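Local atomic coordinates of probable aromatic acid decarboxylase (Aquifex aeolicus, PDB entry 2EJB), a protein that probably makes the prenylated FMN cofactor of UbiD-type decarboxylases, joining a dimethylallyl group from dimethylallyl phosphate to reduced FMN without a metal. Residues 121-126 and 146-151; 151-156 and 165-169. The contacts are given in a common frame with arbitrary orientation. Numbering follows the deposited sequence.

Interaction 1: residues 121-126 and 146-151; sequences LVLLVR and GVVVPA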
loop_
_atom_site.group_PDB
_atom_site.type_symbol
_atom_site.label_atom_id
_atom_site.label_comp_id
_atom_site.label_asym_id
_atom_site.label_seq_id
_atom_site.Cartn_x
_atom_site.Cartn_y
_atom_site.Cartn_z
ATOM N N LEU A 121 1.213 -6.366 17.615
ATOM C CA LEU A 121 0.869 -7.131 16.417
ATOM C C LEU A 121 1.077 -6.239 15.195
ATOM O O LEU A 121 0.474 -5.167 15.087
ATOM C CB LEU A 121 -0.590 -7.591 16.481
ATOM C CG LEU A 121 -1.105 -8.335 15.240
ATOM C CD1 LEU A 121 -0.350 -9.661 15.062
ATOM C CD2 LEU A 121 -2.592 -8.584 15.379
ATOM N N VAL A 122 1.927 -6.683 14.272
ATOM C CA VAL A 122 2.220 -5.898 13.075
ATOM C C VAL A 122 1.917 -6.676 11.792
ATOM O O VAL A 122 2.418 -7.782 11.592
ATOM C CB VAL A 122 3.699 -5.459 13.069
ATOM C CG1 VAL A 122 3.940 -4.436 11.975
ATOM C CG2 VAL A 122 4.074 -4.881 14.433
ATOM N N LEU A 123 1.106 -6.084 10.924
ATOM C CA LEU A 123 0.720 -6.722 9.663
ATOM C C LEU A 123 1.195 -5.937 8.441
ATOM O O LEU A 123 1.141 -4.703 8.422
ATOM C CB LEU A 123 -0.808 -6.866 9.601
ATOM C CG LEU A 123 -1.568 -7.969 10.355
ATOM C CD1 LEU A 123 -0.846 -8.401 11.610
ATOM C CD2 LEU A 123 -2.986 -7.470 10.662
ATOM N N LEU A 124 1.679 -6.655 7.429
ATOM C CA LEU A 124 2.117 -6.012 6.196
ATOM C C LEU A 124 1.106 -6.433 5.153
ATOM O O LEU A 124 1.081 -7.591 4.741
ATOM C CB LEU A 124 3.523 -6.463 5.762
ATOM C CG LEU A 124 4.012 -5.672 4.534
ATOM C CD1 LEU A 124 4.397 -4.271 4.981
ATOM C CD2 LEU A 124 5.208 -6.360 3.880
ATOM N N VAL A 125 0.253 -5.503 4.743
ATOM C CA VAL A 125 -0.775 -5.804 3.758
ATOM C C VAL A 125 -0.345 -5.390 2.358
ATOM O O VAL A 125 0.214 -4.314 2.151
ATOM C CB VAL A 125 -2.105 -5.108 4.116
ATOM C CG1 VAL A 125 -3.146 -5.414 3.051
ATOM C CG2 VAL A 125 -2.591 -5.592 5.488
ATOM N N ARG A 126 -0.615 -6.268 1.403
ATOM C CA ARG A 126 -0.256 -6.045 0.016
ATOM C C ARG A 126 -1.457 -6.428 -0.842
ATOM O O ARG A 126 -1.668 -7.601 -1.148
ATOM C CB ARG A 126 0.968 -6.906 -0.323
ATOM C CG ARG A 126 1.632 -6.645 -1.667
ATOM C CD ARG A 126 0.847 -7.266 -2.799
ATOM N NE ARG A 126 0.301 -6.249 -3.679
ATOM C CZ ARG A 126 -0.657 -6.469 -4.569
ATOM N NH1 ARG A 126 -1.183 -7.681 -4.697
ATOM N NH2 ARG A 126 -1.089 -5.473 -5.327
ATOM N N GLY A 146 -3.379 -2.887 17.048
ATOM C CA GLY A 146 -2.479 -3.471 16.075
ATOM C C GLY A 146 -1.988 -2.407 15.114
ATOM O O GLY A 146 -2.567 -1.323 15.025
ATOM N N VAL A 147 -0.912 -2.708 14.400
ATOM C CA VAL A 147 -0.358 -1.770 13.433
ATOM C C VAL A 147 -0.404 -2.365 12.041
ATOM O O VAL A 147 0.092 -3.470 11.806
ATOM C CB VAL A 147 1.103 -1.421 13.746
ATOM C CG1 VAL A 147 1.691 -0.603 12.605
ATOM C CG2 VAL A 147 1.184 -0.642 15.051
ATOM N N VAL A 148 -1.004 -1.630 11.119
ATOM C CA VAL A 148 -1.102 -2.091 9.748
ATOM C C VAL A 148 -0.132 -1.327 8.865
ATOM O O VAL A 148 -0.173 -0.098 8.784
ATOM C CB VAL A 148 -2.537 -1.928 9.200
ATOM C CG1 VAL A 148 -2.583 -2.334 7.723
ATOM C CG2 VAL A 148 -3.495 -2.793 10.005
ATOM N N VAL A 149 0.749 -2.070 8.211
ATOM C CA VAL A 149 1.734 -1.477 7.326
ATOM C C VAL A 149 1.484 -1.977 5.912
ATOM O O VAL A 149 1.581 -3.175 5.648
ATOM C CB VAL A 149 3.171 -1.881 7.722
ATOM C CG1 VAL A 149 4.172 -1.109 6.874
ATOM C CG2 VAL A 149 3.407 -1.628 9.213
ATOM N N PRO A 150 1.135 -1.072 4.988
ATOM C CA PRO A 150 0.897 -1.516 3.613
ATOM C C PRO A 150 2.257 -1.696 2.955
ATOM O O PRO A 150 3.197 -0.985 3.290
ATOM C CB PRO A 150 0.128 -0.349 3.009
ATOM C CG PRO A 150 0.796 0.817 3.660
ATOM C CD PRO A 150 0.888 0.375 5.117
ATOM N N ALA A 151 2.379 -2.650 2.042
ATOM C CA ALA A 151 3.657 -2.842 1.373
ATOM C C ALA A 151 3.739 -1.782 0.276
ATOM O O ALA A 151 3.604 -2.086 -0.906
ATOM C CB ALA A 151 3.744 -4.246 0.779
#

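Interaction 2: residues 151-156 and 165-169; sequences ASPAFY and MINFV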
loop_
_atom_site.group_PDB
_atom_site.type_symbol
_atom_site.label_atom_id
_atom_site.label_comp_id
_atom_site.label_asym_id
_atom_site.label_seq_id
_atom_site.Cartn_x
_atom_site.Cartn_y
_atom_site.Cartn_z
ATOM N N ALA A 151 2.379 -2.650 2.042
ATOM C CA ALA A 151 3.657 -2.842 1.373
ATOM C C ALA A 151 3.739 -1.782 0.276
ATOM O O ALA A 151 3.604 -2.086 -0.906
ATOM C CB ALA A 151 3.744 -4.246 0.779
ATOM N N SER A 152 3.942 -0.530 0.686
ATOM C CA SER A 152 4.032 0.590 -0.252
ATOM C C SER A 152 5.378 1.289 -0.106
ATOM O O SER A 152 5.494 2.289 0.615
ATOM C CB SER A 152 2.902 1.598 0.018
ATOM O OG SER A 152 1.626 0.976 -0.033
ATOM N N PRO A 153 6.418 0.778 -0.786
ATOM C CA PRO A 153 7.722 1.428 -0.661
ATOM C C PRO A 153 7.688 2.864 -1.160
ATOM O O PRO A 153 6.890 3.212 -2.026
ATOM C CB PRO A 153 8.635 0.532 -1.496
ATOM C CG PRO A 153 7.707 -0.016 -2.527
ATOM C CD PRO A 153 6.487 -0.353 -1.723
ATOM N N ALA A 154 8.545 3.699 -0.597
ATOM C CA ALA A 154 8.606 5.089 -1.010
ATOM C C ALA A 154 9.902 5.331 -1.776
ATOM O O ALA A 154 10.759 4.456 -1.839
ATOM C CB ALA A 154 8.539 5.978 0.191
ATOM N N PHE A 155 10.038 6.519 -2.357
ATOM C CA PHE A 155 11.232 6.862 -3.114
ATOM C C PHE A 155 12.064 7.939 -2.425
ATOM O O PHE A 155 12.857 8.615 -3.074
ATOM C CB PHE A 155 10.848 7.334 -4.524
ATOM C CG PHE A 155 10.147 6.287 -5.352
ATOM C CD1 PHE A 155 8.836 5.908 -5.064
ATOM C CD2 PHE A 155 10.802 5.670 -6.413
ATOM C CE1 PHE A 155 8.191 4.931 -5.823
ATOM C CE2 PHE A 155 10.167 4.690 -7.179
ATOM C CZ PHE A 155 8.857 4.318 -6.884
ATOM N N TYR A 156 11.888 8.100 -1.115
ATOM C CA TYR A 156 12.644 9.104 -0.374
ATOM C C TYR A 156 14.137 8.911 -0.598
ATOM O O TYR A 156 14.838 9.826 -1.022
ATOM C CB TYR A 156 12.396 9.000 1.139
ATOM C CG TYR A 156 10.967 9.120 1.613
ATOM C CD1 TYR A 156 10.240 7.987 1.957
ATOM C CD2 TYR A 156 10.348 10.365 1.750
ATOM C CE1 TYR A 156 8.928 8.081 2.435
ATOM C CE2 TYR A 156 9.042 10.471 2.220
ATOM C CZ TYR A 156 8.337 9.326 2.559
ATOM O OH TYR A 156 7.045 9.422 3.026
ATOM N N MET A 165 13.812 -1.319 -2.283
ATOM C CA MET A 165 12.433 -1.110 -1.860
ATOM C C MET A 165 12.026 -2.119 -0.790
ATOM O O MET A 165 11.255 -1.801 0.117
ATOM C CB MET A 165 11.493 -1.192 -3.062
ATOM C CG MET A 165 11.638 -0.007 -4.014
ATOM S SD MET A 165 10.376 0.028 -5.295
ATOM C CE MET A 165 11.103 -1.071 -6.491
ATOM N N ILE A 166 12.552 -3.336 -0.894
ATOM C CA ILE A 166 12.261 -4.375 0.086
ATOM C C ILE A 166 12.827 -3.958 1.444
ATOM O O ILE A 166 12.173 -4.102 2.475
ATOM C CB ILE A 166 12.899 -5.716 -0.317
ATOM C CG1 ILE A 166 12.331 -6.182 -1.660
ATOM C CG2 ILE A 166 12.639 -6.756 0.760
ATOM C CD1 ILE A 166 12.965 -7.454 -2.187
ATOM N N ASN A 167 14.050 -3.438 1.437
ATOM C CA ASN A 167 14.696 -3.001 2.667
ATOM C C ASN A 167 13.948 -1.833 3.289
ATOM O O ASN A 167 13.886 -1.709 4.511
ATOM C CB ASN A 167 16.152 -2.613 2.390
ATOM C CG ASN A 167 17.062 -3.821 2.262
ATOM O OD1 ASN A 167 16.620 -4.911 1.903
ATOM N ND2 ASN A 167 18.343 -3.628 2.546
ATOM N N PHE A 168 13.388 -0.970 2.445
ATOM C CA PHE A 168 12.630 0.175 2.943
ATOM C C PHE A 168 11.451 -0.325 3.768
ATOM O O PHE A 168 11.258 0.080 4.915
ATOM C CB PHE A 168 12.095 1.031 1.791
ATOM C CG PHE A 168 11.108 2.076 2.235
ATOM C CD1 PHE A 168 11.542 3.268 2.808
ATOM C CD2 PHE A 168 9.738 1.839 2.147
ATOM C CE1 PHE A 168 10.625 4.206 3.297
ATOM C CE2 PHE A 168 8.815 2.768 2.633
ATOM C CZ PHE A 168 9.261 3.954 3.209
ATOM N N VAL A 169 10.662 -1.214 3.175
ATOM C CA VAL A 169 9.498 -1.763 3.852
ATOM C C VAL A 169 9.909 -2.528 5.115
ATOM O O VAL A 169 9.267 -2.401 6.161
ATOM C CB VAL A 169 8.709 -2.689 2.912
ATOM C CG1 VAL A 169 7.493 -3.250 3.631
ATOM C CG2 VAL A 169 8.280 -1.908 1.670
#

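Interaction 1: residues 121-126 and 146-151
Strands 121-125 and 147-150 lie side by side and parallel. Five backbone hydrogen bonds lace them, from Val147 N to Leu121 O (2.9 Å) up to Ala151 N to Val125 O (2.7 Å). On one face the CG1 methyl of Val122 meets CG2 of Val149, the next residue along on that face, at 4.0 Å. Leu124 packs its CD1 on its direct partner, Val149 CG1 (3.7 Å). This is the final beta-alpha-beta unit of a Rossmann-like flavoprotein sheet: helix 132-143, the crossover between the two strands, covers the Leu123 and Val148 face, and helix 162-176 packs on the Val122 and Leu124 face. Leu123 and Val148 both touch Ile141; on their face Val125 CG2 also leans diagonally on Val148 CG1 (4.0 Å). Pro150 has no NH to give, but its CA lies 3.2 Å from Val125 O in a CA-H...O contact. Ala151 CB, pointing toward the other strand, fills the hollow between Leu124 CG and Arg126 CB (both 4.0 Å away), while Arg126 NH2 donates a hydrogen bond to Ser152 O of the second subunit.

Interaction 2: residues 151-156 and 165-169
The predicted dimethylallyl phosphate site is flanked by the loop that carries Tyr156, packed here on helix 162-176 after leaving the last strand of the sheet. Phe168 gives the helix its largest contact. One face of its ring receives the peptide nitrogen of Ala154, with Ala154 N 3.4 Å from Phe168 CE2, while Ala154 CB sits 3.7 Å from Phe168 CZ. Pro153 sits among three side chains on one side of the helix, Met165 and, a turn later, Phe168 and Val169: its CB lies 3.7 Å from Met165 CB, 4.0 Å from Phe168 CD2 and 4.0 Å from Val169 CG2. Further out, the edge of the Tyr156 ring meets Phe168, with Tyr156 CD1 4.0 Å from Phe168 CE1. The sulfur of Met165 approaches Phe155 obliquely, SD standing 5.4 Å from the ring centroid in a Met-aromatic contact. Across the dimer interface, Phe155 N is hydrogen-bonded to Ser12 OG of the second subunit, Ser152 OG to Ser152 OG of that subunit, and Tyr156 packs on its Arg126; Ser12 and Arg126 are predicted to bind FMN. Loop and helix are thus held together by apolar and aromatic packing, whereas the polar groups of Ser152 and the peptide NH of Phe155 turn to the partner chain, consistent with a prenyl-phosphate site assembled at the subunit boundary.

Ala151 belongs to both contacts: in interaction 1 its NH closes the strand ladder, and from there the chain runs on as the loop of interaction 2. Their centres are 13 Å apart, yet they touch directly where Leu124 CD1 of the sheet meets Val169 CG1 of the helix at 3.5 Å, so Val169 touches the sheet through Leu124 and the loop through Pro153. Each contact brings a residue predicted to bind substrate or cofactor, Arg126 for FMN and Tyr156 for dimethylallyl phosphate, and these pack against each other between subunits. Lys172, also predicted to bind dimethylallyl phosphate, has its side chain about 4 Å from that of Phe168 and about 5 Å from that of Val149.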